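Local coordinates for protein catalase (Pseudomonas syringae, PDB 1M7S) that decomposes hydrogen peroxide into water and oxygen with the help of a bound heme, protecting the cell from peroxide damage, at residues A[457-460]-A[461-465]; A[446-449]-A[450-454]; A[411-414]-A[415-419]. One frame throughout, in Å; residues are numbered along the deposited sequence.

Contact 1: residues A[457-460]-A[461-465]; sequences DPNY and GTRVA. Unlike the reference sequence in segment 457-460: Pro458 (reference Arg), Asn459 (reference His).
Tyr460 and Val464 form the closely packed flank at the start of helix 458-467. Their side chains run alongside each other in the same direction, and CD1 of the tyrosine ring meets CG2 of Val464 at 3.8 Å in an oblique approach. CG2 takes that place because it stands anti to the carbonyl carbon of Val464, beside the backbone N, which also brings it down onto Tyr460 O. The flank is buried: Leu450 and Leu453 of helix 443-456 and Val431 and Phe434 of helix 424-438 close over it, Tyr419 stacks on the Tyr460 ring, and the phenol oxygen is hydrogen-bonded to Thr173.

The side carrying Asn459 and Arg463 is looser and partly open to solvent. CD of Arg463 lies 3.5 Å from Asn459 ND2, the amide and guanidinium planes turned 38° apart. The polar ends lead outward, Asn459 OD1 to the hydroxyl of Tyr419 and Arg463 NH2 to Thr428. Next to exposed Pro458, Thr462 OG1 donates to Pro458 O at 2.8 Å, and Thr462 N donates to the same oxygen from the opposite side of the carbonyl plane.

Asp457 is the N-cap. Its OD2 accepts from Asn459 N at 2.8 Å and from Tyr460 N at 3.2 Å, both on the anti side and tilted to opposite sides of the carboxylate plane, while OD1 makes a salt bridge with Arg420. Two peptide N-H groups, the helix dipole and the arginine would together stabilise this carboxylate in its charged form.

Contact 2: residues A[446-449]-A[450-454]; sequences KNIM and LSYLY. Unlike the reference sequence in segment 450-454: Tyr452 (reference Val).
A backbone carbonyl lies under an aromatic ring here: Ile448 O sits 3.5 Å from the plane of the Tyr452 ring, over its centre. The same oxygen accepts two hydrogen bonds. Tyr452 N donates to Ile448 O at 3.2 Å, and Ser451 OG donates to Ile448 O at 2.7 Å. Ser451 reaches back because its hydroxyl is placed between the backbone N and the carbonyl carbon (chi1 76°), which turns it toward the preceding turn of helix 443-456; the bond arrives well off the C=O direction, at a C=O...OG angle of 125°.

Tyr452 lies back along the helix, side by side with Ile448. The isoleucine CG2 branch stands anti to its own backbone N and meets the phenol end of the ring, 3.5 Å from Tyr452 CZ. Arg380 of a second subunit also packs on Ile448. On the neighbouring flank Met449 brings SD to 4.2 Å from Tyr452 CD1, an oblique Met-aromatic contact. The phenol oxygen itself bonds to Ser163 O.

Leu450 serves a different side of the helix. Its CD1 runs beside CG of Lys446 at 4.1 Å and also comes near Asn447 OD1, while the leucine packs on Val475 of helix 472-480. The ammonium of Lys446 continues past it to Ala439 O and Ala468 O, and Asn447 OD1 accepts from Asp471 N.

Buried polar groups are thus paired with main-chain atoms. Two carbonyls hold Lys446 NZ and would favour its charged form, and two donors satisfy Ile448 O while the Tyr452 ring covers it and would shield it from water.

Contact 3: residues A[411-414]-A[415-419]; sequences NFKQ and AGDLY. Unlike the reference sequence in segment 415-419: Tyr419 (reference Phe).
Lys413 and Asp417, one turn apart on the exposed side of helix 413-421, slant across each other without pairing their charges. The carboxylate approaches the lysine through its aliphatic part, with Asp417 OD2 3.9 Å from Lys413 CG, whereas Lys413 NZ is 5.8 Å from Asp417 OD2. The lysine chain runs outward because its CG is anti to the backbone N (chi1 -176°); the CG of Asp417 instead lies beside its own backbone N and folds back over Lys413 O. The firm charge partner of Asp417 is Arg420, which bonds to OD1.

Gln414 and Leu418 meet mainly through the backbone: CB of Leu418 is 3.4 Å from Gln414 O, which also accepts from Leu418 N. The extended amide of Gln414 heads away from the turn, and its OE1 accepts from Ile278 N. The methyl of Ala415 (CB) lies 3.5 Å from Phe412 O and packs on Thr169 of helix 169-176. The Phe412 ring turns away to Thr169 and Lys455, and CB of Asn411 lies over one of its faces.

A water accepts from Ala415 N at 2.9 Å and donates weakly to Asn411 O, bridging the incoming loop to the first turn. The helical bond from Gly416 N to Phe412 O, at 3.1 Å, follows. The whole is a helix start entered from a loop, with a water on an early N-H group, in the C-terminal helical region characteristic of catalases.

How the contacts relate
All three contacts are short lengths of helix in the C-terminal helical region, two of them helix starts, and all lie away from the annotated sites. Contact 2 is the core member, almost wholly buried, and relies on apolar, sulfur and aromatic packing with its polar groups directed to backbone atoms. Contacts 1 and 3 each have a buried flank and a surface flank; one is N-capped by Asp457, the other has a water bound to an early backbone N-H. Helices 443-456 and 458-467 are consecutive, and Leu450 and Leu453 join contact 2 to contact 1. The Tyr419 side chain carries contact 3 into contact 1, whereas contact 3 meets contact 2 through Phe412 and Tyr452.

Contact 1: residues A[457-460]-A[461-465]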
ATOM      1  N   ASP A 457      47.839 -12.417  -4.581  1.00 13.13           N
ATOM      2  CA  ASP A 457      49.028 -12.474  -5.462  1.00 14.40           C
ATOM      3  C   ASP A 457      49.831 -11.197  -5.270  1.00 14.68           C
ATOM      4  O   ASP A 457      49.323 -10.081  -5.382  1.00 14.22           O
ATOM      5  CB  ASP A 457      48.600 -12.656  -6.911  1.00 15.61           C
ATOM      6  CG  ASP A 457      49.745 -12.711  -7.893  1.00 17.10           C
ATOM      7  OD1 ASP A 457      50.005 -13.791  -8.441  1.00 17.09           O
ATOM      8  OD2 ASP A 457      50.418 -11.685  -8.129  1.00 18.79           O
ATOM      9  N   PRO A 458      51.128 -11.276  -4.997  1.00 15.66           N
ATOM     10  CA  PRO A 458      51.989 -10.147  -4.721  1.00 16.23           C
ATOM     11  C   PRO A 458      52.040  -9.127  -5.847  1.00 14.34           C
ATOM     12  O   PRO A 458      52.116  -7.903  -5.617  1.00 15.04           O
ATOM     13  CB  PRO A 458      53.414 -10.685  -4.425  1.00 18.38           C
ATOM     14  CG  PRO A 458      53.266 -12.161  -4.590  1.00 19.77           C
ATOM     15  CD  PRO A 458      51.821 -12.574  -4.802  1.00 17.16           C
ATOM     16  N   ASN A 459      51.921  -9.578  -7.086  1.00 13.48           N
ATOM     17  CA  ASN A 459      51.954  -8.670  -8.240  1.00 13.21           C
ATOM     18  C   ASN A 459      50.653  -7.864  -8.270  1.00 13.12           C
ATOM     19  O   ASN A 459      50.654  -6.659  -8.551  1.00 14.96           O
ATOM     20  CB  ASN A 459      52.065  -9.443  -9.543  1.00 13.59           C
ATOM     21  CG  ASN A 459      52.209  -8.620 -10.796  1.00 15.68           C
ATOM     22  OD1 ASN A 459      51.510  -8.859 -11.806  1.00 18.52           O
ATOM     23  ND2 ASN A 459      53.115  -7.644 -10.827  1.00 14.14           N
ATOM     24  N   TYR A 460      49.577  -8.615  -8.073  1.00 11.80           N
ATOM     25  CA  TYR A 460      48.244  -7.922  -8.050  1.00 10.82           C
ATOM     26  C   TYR A 460      48.277  -6.800  -7.040  1.00 11.80           C
ATOM     27  O   TYR A 460      47.956  -5.664  -7.389  1.00 12.77           O
ATOM     28  CB  TYR A 460      47.261  -9.011  -7.666  1.00  8.88           C
ATOM     29  CG  TYR A 460      45.777  -8.668  -7.689  1.00  9.75           C
ATOM     30  CD1 TYR A 460      45.252  -7.543  -8.273  1.00  9.19           C
ATOM     31  CD2 TYR A 460      44.927  -9.624  -7.135  1.00  8.45           C
ATOM     32  CE1 TYR A 460      43.892  -7.299  -8.221  1.00 10.13           C
ATOM     33  CE2 TYR A 460      43.535  -9.401  -7.143  1.00 10.19           C
ATOM     34  CZ  TYR A 460      43.058  -8.243  -7.662  1.00  7.20           C
ATOM     35  OH  TYR A 460      41.689  -7.949  -7.656  1.00  7.14           O
ATOM     36  N   GLY A 461      48.571  -7.119  -5.781  1.00 11.73           N
ATOM     37  CA  GLY A 461      48.606  -6.142  -4.715  1.00 12.14           C
ATOM     38  C   GLY A 461      49.610  -5.000  -4.915  1.00 15.60           C
ATOM     39  O   GLY A 461      49.298  -3.826  -4.707  1.00 12.36           O
ATOM     40  N   THR A 462      50.808  -5.300  -5.418  1.00 15.52           N
ATOM     41  CA  THR A 462      51.775  -4.230  -5.698  1.00 15.71           C
ATOM     42  C   THR A 462      51.279  -3.275  -6.769  1.00 13.35           C
ATOM     43  O   THR A 462      51.454  -2.064  -6.672  1.00 13.17           O
ATOM     44  CB  THR A 462      53.119  -4.843  -6.152  1.00 16.00           C
ATOM     45  OG1 THR A 462      53.605  -5.609  -5.052  1.00 15.85           O
ATOM     46  CG2 THR A 462      54.099  -3.752  -6.586  1.00 15.27           C
ATOM     47  N   ARG A 463      50.674  -3.771  -7.850  1.00 13.17           N
ATOM     48  CA  ARG A 463      50.266  -2.875  -8.937  1.00 11.32           C
ATOM     49  C   ARG A 463      49.052  -2.081  -8.495  1.00 11.79           C
ATOM     50  O   ARG A 463      48.980  -0.903  -8.833  1.00 12.12           O
ATOM     51  CB  ARG A 463      49.971  -3.677 -10.199  1.00 12.10           C
ATOM     52  CG  ARG A 463      51.218  -4.421 -10.742  1.00 12.07           C
ATOM     53  CD  ARG A 463      50.798  -5.306 -11.929  1.00 12.75           C
ATOM     54  NE  ARG A 463      50.441  -4.528 -13.094  1.00 14.20           N
ATOM     55  CZ  ARG A 463      50.019  -4.943 -14.287  1.00 15.91           C
ATOM     56  NH1 ARG A 463      49.886  -6.245 -14.540  1.00 16.78           N
ATOM     57  NH2 ARG A 463      49.735  -4.059 -15.246  1.00 16.06           N
ATOM     58  N   VAL A 464      48.069  -2.734  -7.867  1.00 11.24           N
ATOM     59  CA  VAL A 464      46.909  -1.903  -7.446  1.00 10.36           C
ATOM     60  C   VAL A 464      47.361  -0.894  -6.392  1.00 10.56           C
ATOM     61  O   VAL A 464      46.901   0.230  -6.440  1.00 12.67           O
ATOM     62  CB  VAL A 464      45.792  -2.752  -6.847  1.00  9.55           C
ATOM     63  CG1 VAL A 464      44.616  -1.892  -6.426  1.00 10.01           C
ATOM     64  CG2 VAL A 464      45.401  -3.762  -7.932  1.00  8.43           C
ATOM     65  N   ALA A 465      48.294  -1.262  -5.509  1.00 12.44           N
ATOM     66  CA  ALA A 465      48.838  -0.294  -4.545  1.00  9.69           C
ATOM     67  C   ALA A 465      49.466   0.933  -5.209  1.00 12.13           C
ATOM     68  O   ALA A 465      49.407   2.036  -4.638  1.00 13.97           O
ATOM     69  CB  ALA A 465      49.879  -0.978  -3.677  1.00 11.35           C
TER

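Contact 2: residues A[446-449]-A[450-454]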
ATOM      1  N   LYS A 446      42.220   1.384   2.951  1.00 13.14           N
ATOM      2  CA  LYS A 446      42.916   1.210   1.678  1.00 12.13           C
ATOM      3  C   LYS A 446      44.101   0.260   1.843  1.00 10.35           C
ATOM      4  O   LYS A 446      44.204  -0.672   1.054  1.00  9.92           O
ATOM      5  CB  LYS A 446      43.418   2.548   1.125  1.00 11.87           C
ATOM      6  CG  LYS A 446      44.222   2.454  -0.158  1.00 11.90           C
ATOM      7  CD  LYS A 446      44.959   3.733  -0.518  1.00 10.55           C
ATOM      8  CE  LYS A 446      44.052   4.936  -0.718  1.00 10.97           C
ATOM      9  NZ  LYS A 446      44.816   6.153  -1.138  1.00 12.29           N
ATOM     10  N   ASN A 447      44.964   0.430   2.857  1.00  9.96           N
ATOM     11  CA  ASN A 447      46.086  -0.505   2.959  1.00 12.45           C
ATOM     12  C   ASN A 447      45.611  -1.896   3.364  1.00 11.38           C
ATOM     13  O   ASN A 447      46.303  -2.823   2.965  1.00 12.51           O
ATOM     14  CB  ASN A 447      47.158  -0.005   3.934  1.00 15.16           C
ATOM     15  CG  ASN A 447      47.868   1.207   3.314  1.00 15.52           C
ATOM     16  OD1 ASN A 447      48.154   1.254   2.130  1.00 14.93           O
ATOM     17  ND2 ASN A 447      48.138   2.192   4.158  1.00 18.38           N
ATOM     18  N   ILE A 448      44.482  -1.984   4.075  1.00  9.58           N
ATOM     19  CA  ILE A 448      43.986  -3.329   4.441  1.00 10.50           C
ATOM     20  C   ILE A 448      43.464  -4.035   3.190  1.00  9.13           C
ATOM     21  O   ILE A 448      43.708  -5.225   2.970  1.00  9.00           O
ATOM     22  CB  ILE A 448      42.936  -3.233   5.523  1.00  9.61           C
ATOM     23  CG1 ILE A 448      43.614  -2.942   6.891  1.00 10.63           C
ATOM     24  CG2 ILE A 448      42.118  -4.543   5.595  1.00  8.68           C
ATOM     25  CD1 ILE A 448      42.470  -2.636   7.892  1.00 10.75           C
ATOM     26  N   MET A 449      42.690  -3.321   2.381  1.00 10.00           N
ATOM     27  CA  MET A 449      42.224  -3.851   1.103  1.00  8.18           C
ATOM     28  C   MET A 449      43.403  -4.318   0.264  1.00  9.29           C
ATOM     29  O   MET A 449      43.294  -5.396  -0.353  1.00  7.94           O
ATOM     30  CB  MET A 449      41.458  -2.791   0.315  1.00  7.95           C
ATOM     31  CG  MET A 449      40.013  -2.582   0.778  1.00  8.51           C
ATOM     32  SD  MET A 449      38.947  -4.031   0.923  1.00  9.38           S
ATOM     33  CE  MET A 449      39.144  -4.784  -0.685  1.00  9.36           C
ATOM     34  N   LEU A 450      44.445  -3.499   0.165  1.00  8.41           N
ATOM     35  CA  LEU A 450      45.637  -3.862  -0.624  1.00  9.00           C
ATOM     36  C   LEU A 450      46.311  -5.112  -0.115  1.00  8.96           C
ATOM     37  O   LEU A 450      46.825  -5.948  -0.880  1.00  8.95           O
ATOM     38  CB  LEU A 450      46.593  -2.645  -0.602  1.00 10.65           C
ATOM     39  CG  LEU A 450      46.123  -1.481  -1.492  1.00 10.26           C
ATOM     40  CD1 LEU A 450      47.060  -0.282  -1.326  1.00 10.93           C
ATOM     41  CD2 LEU A 450      45.963  -1.838  -2.965  1.00  9.21           C
ATOM     42  N   SER A 451      46.313  -5.288   1.212  1.00  8.30           N
ATOM     43  CA  SER A 451      46.920  -6.485   1.813  1.00 10.44           C
ATOM     44  C   SER A 451      46.180  -7.733   1.357  1.00  8.92           C
ATOM     45  O   SER A 451      46.797  -8.791   1.124  1.00 11.08           O
ATOM     46  CB  SER A 451      46.998  -6.393   3.341  1.00  9.00           C
ATOM     47  OG  SER A 451      45.766  -6.609   4.011  1.00 10.52           O
ATOM     48  N   TYR A 452      44.844  -7.619   1.221  1.00  7.16           N
ATOM     49  CA  TYR A 452      44.077  -8.766   0.704  1.00  7.91           C
ATOM     50  C   TYR A 452      44.494  -9.129  -0.695  1.00  7.54           C
ATOM     51  O   TYR A 452      44.699 -10.298  -1.026  1.00  7.71           O
ATOM     52  CB  TYR A 452      42.570  -8.485   0.761  1.00  8.73           C
ATOM     53  CG  TYR A 452      42.053  -8.217   2.174  1.00  9.25           C
ATOM     54  CD1 TYR A 452      40.830  -7.544   2.318  1.00  9.14           C
ATOM     55  CD2 TYR A 452      42.679  -8.693   3.313  1.00  6.28           C
ATOM     56  CE1 TYR A 452      40.313  -7.324   3.582  1.00  9.03           C
ATOM     57  CE2 TYR A 452      42.184  -8.451   4.582  1.00  9.17           C
ATOM     58  CZ  TYR A 452      40.984  -7.770   4.712  1.00  8.35           C
ATOM     59  OH  TYR A 452      40.470  -7.511   5.952  1.00  9.80           O
ATOM     60  N   LEU A 453      44.681  -8.153  -1.582  1.00  7.41           N
ATOM     61  CA  LEU A 453      45.077  -8.357  -2.956  1.00  8.38           C
ATOM     62  C   LEU A 453      46.513  -8.882  -3.018  1.00  8.82           C
ATOM     63  O   LEU A 453      46.832  -9.781  -3.802  1.00  8.74           O
ATOM     64  CB  LEU A 453      44.953  -7.037  -3.714  1.00  9.74           C
ATOM     65  CG  LEU A 453      43.562  -6.360  -3.693  1.00  9.12           C
ATOM     66  CD1 LEU A 453      43.597  -5.160  -4.655  1.00  9.78           C
ATOM     67  CD2 LEU A 453      42.518  -7.389  -4.107  1.00  6.35           C
ATOM     68  N   TYR A 454      47.338  -8.345  -2.135  1.00  8.53           N
ATOM     69  CA  TYR A 454      48.764  -8.781  -2.083  1.00 10.46           C
ATOM     70  C   TYR A 454      48.864 -10.208  -1.621  1.00 12.21           C
ATOM     71  O   TYR A 454      49.751 -10.963  -2.041  1.00 13.94           O
ATOM     72  CB  TYR A 454      49.528  -7.885  -1.077  1.00 12.20           C
ATOM     73  CG  TYR A 454      51.041  -8.110  -1.196  1.00 14.76           C
ATOM     74  CD1 TYR A 454      51.769  -7.383  -2.115  1.00 14.78           C
ATOM     75  CD2 TYR A 454      51.667  -9.063  -0.409  1.00 15.79           C
ATOM     76  CE1 TYR A 454      53.149  -7.586  -2.262  1.00 16.53           C
ATOM     77  CE2 TYR A 454      53.039  -9.279  -0.578  1.00 16.91           C
ATOM     78  CZ  TYR A 454      53.754  -8.521  -1.476  1.00 16.73           C
ATOM     79  OH  TYR A 454      55.114  -8.749  -1.624  1.00 20.87           O
TER

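Contact 3: residues A[411-414]-A[415-419]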
ATOM      1  N   ASN A 411      40.357 -17.382   2.269  1.00  8.82           N
ATOM      2  CA  ASN A 411      39.875 -16.184   1.573  1.00  9.26           C
ATOM      3  C   ASN A 411      40.671 -15.668   0.423  1.00  9.00           C
ATOM      4  O   ASN A 411      40.126 -14.783  -0.271  1.00  9.75           O
ATOM      5  CB  ASN A 411      39.736 -15.005   2.568  1.00 10.33           C
ATOM      6  CG  ASN A 411      38.679 -15.286   3.609  1.00 11.00           C
ATOM      7  OD1 ASN A 411      37.592 -15.827   3.355  1.00 10.86           O
ATOM      8  ND2 ASN A 411      39.018 -14.921   4.821  1.00 11.62           N
ATOM      9  N   PHE A 412      41.898 -16.094   0.226  1.00  8.87           N
ATOM     10  CA  PHE A 412      42.739 -15.493  -0.809  1.00  9.16           C
ATOM     11  C   PHE A 412      43.178 -16.402  -1.947  1.00  8.81           C
ATOM     12  O   PHE A 412      43.563 -15.892  -3.009  1.00 11.71           O
ATOM     13  CB  PHE A 412      44.002 -14.868  -0.131  1.00  8.82           C
ATOM     14  CG  PHE A 412      43.650 -14.073   1.098  1.00 10.97           C
ATOM     15  CD1 PHE A 412      43.883 -14.586   2.366  1.00 11.70           C
ATOM     16  CD2 PHE A 412      42.979 -12.867   0.974  1.00 12.27           C
ATOM     17  CE1 PHE A 412      43.502 -13.881   3.509  1.00 12.98           C
ATOM     18  CE2 PHE A 412      42.617 -12.160   2.129  1.00 13.04           C
ATOM     19  CZ  PHE A 412      42.873 -12.655   3.390  1.00 12.44           C
ATOM     20  N   LYS A 413      43.168 -17.721  -1.820  1.00  9.45           N
ATOM     21  CA  LYS A 413      43.737 -18.633  -2.805  1.00 11.43           C
ATOM     22  C   LYS A 413      43.114 -18.592  -4.181  1.00  9.55           C
ATOM     23  O   LYS A 413      43.735 -18.398  -5.224  1.00  9.37           O
ATOM     24  CB  LYS A 413      43.704 -20.100  -2.284  1.00 13.29           C
ATOM     25  CG  LYS A 413      44.385 -21.067  -3.256  1.00 17.06           C
ATOM     26  CD  LYS A 413      44.154 -22.512  -2.878  1.00 20.01           C
ATOM     27  CE  LYS A 413      45.111 -23.455  -3.621  1.00 23.07           C
ATOM     28  NZ  LYS A 413      45.494 -24.546  -2.653  1.00 27.16           N
ATOM     29  N   GLN A 414      41.765 -18.625  -4.188  1.00 10.19           N
ATOM     30  CA  GLN A 414      41.011 -18.642  -5.445  1.00  9.54           C
ATOM     31  C   GLN A 414      41.108 -17.300  -6.147  1.00  9.75           C
ATOM     32  O   GLN A 414      41.101 -17.226  -7.384  1.00  7.25           O
ATOM     33  CB  GLN A 414      39.568 -19.092  -5.177  1.00 10.00           C
ATOM     34  CG  GLN A 414      39.461 -20.628  -5.196  1.00 10.42           C
ATOM     35  CD  GLN A 414      38.006 -21.112  -5.174  1.00 12.25           C
ATOM     36  OE1 GLN A 414      37.135 -20.291  -5.490  1.00 10.76           O
ATOM     37  NE2 GLN A 414      37.777 -22.386  -4.807  1.00  9.03           N
ATOM     38  N   ALA A 415      41.230 -16.231  -5.356  1.00  8.58           N
ATOM     39  CA  ALA A 415      41.366 -14.890  -5.930  1.00  8.78           C
ATOM     40  C   ALA A 415      42.712 -14.792  -6.648  1.00 10.01           C
ATOM     41  O   ALA A 415      42.791 -14.169  -7.695  1.00 11.41           O
ATOM     42  CB  ALA A 415      41.340 -13.850  -4.802  1.00  8.43           C
ATOM     43  N   GLY A 416      43.773 -15.334  -6.029  1.00 10.76           N
ATOM     44  CA  GLY A 416      45.092 -15.382  -6.701  1.00 11.10           C
ATOM     45  C   GLY A 416      45.040 -16.261  -7.952  1.00 11.23           C
ATOM     46  O   GLY A 416      45.619 -15.917  -9.015  1.00 12.44           O
ATOM     47  N   ASP A 417      44.416 -17.421  -7.885  1.00 11.22           N
ATOM     48  CA  ASP A 417      44.223 -18.303  -9.026  1.00 13.25           C
ATOM     49  C   ASP A 417      43.603 -17.552 -10.181  1.00 12.16           C
ATOM     50  O   ASP A 417      44.077 -17.554 -11.303  1.00 12.24           O
ATOM     51  CB  ASP A 417      43.370 -19.526  -8.657  1.00 15.97           C
ATOM     52  CG  ASP A 417      44.163 -20.458  -7.771  1.00 20.20           C
ATOM     53  OD1 ASP A 417      45.398 -20.368  -7.749  1.00 20.44           O
ATOM     54  OD2 ASP A 417      43.564 -21.294  -7.056  1.00 24.15           O
ATOM     55  N   LEU A 418      42.502 -16.826  -9.903  1.00 12.89           N
ATOM     56  CA  LEU A 418      41.823 -16.001 -10.894  1.00 12.05           C
ATOM     57  C   LEU A 418      42.695 -14.933 -11.512  1.00 12.03           C
ATOM     58  O   LEU A 418      42.804 -14.872 -12.776  1.00 12.46           O
ATOM     59  CB  LEU A 418      40.569 -15.422 -10.211  1.00 12.22           C
ATOM     60  CG  LEU A 418      39.574 -14.675 -11.063  1.00 13.52           C
ATOM     61  CD1 LEU A 418      39.040 -15.612 -12.150  1.00 12.41           C
ATOM     62  CD2 LEU A 418      38.393 -14.226 -10.173  1.00 13.99           C
ATOM     63  N   TYR A 419      43.419 -14.169 -10.701  1.00 10.48           N
ATOM     64  CA  TYR A 419      44.346 -13.146 -11.145  1.00 11.35           C
ATOM     65  C   TYR A 419      45.396 -13.728 -12.085  1.00 14.98           C
ATOM     66  O   TYR A 419      45.589 -13.233 -13.207  1.00 15.90           O
ATOM     67  CB  TYR A 419      45.136 -12.509  -9.955  1.00 10.69           C
ATOM     68  CG  TYR A 419      46.067 -11.404 -10.398  1.00 11.89           C
ATOM     69  CD1 TYR A 419      45.656 -10.149 -10.747  1.00 10.66           C
ATOM     70  CD2 TYR A 419      47.446 -11.682 -10.529  1.00 11.42           C
ATOM     71  CE1 TYR A 419      46.505  -9.157 -11.202  1.00 12.07           C
ATOM     72  CE2 TYR A 419      48.311 -10.717 -10.969  1.00 12.19           C
ATOM     73  CZ  TYR A 419      47.855  -9.469 -11.300  1.00 14.19           C
ATOM     74  OH  TYR A 419      48.753  -8.505 -11.752  1.00 15.67           O
TER
HETATM   75  O   HOH W   1      39.942 -16.423  -2.755  1.00 17.55           O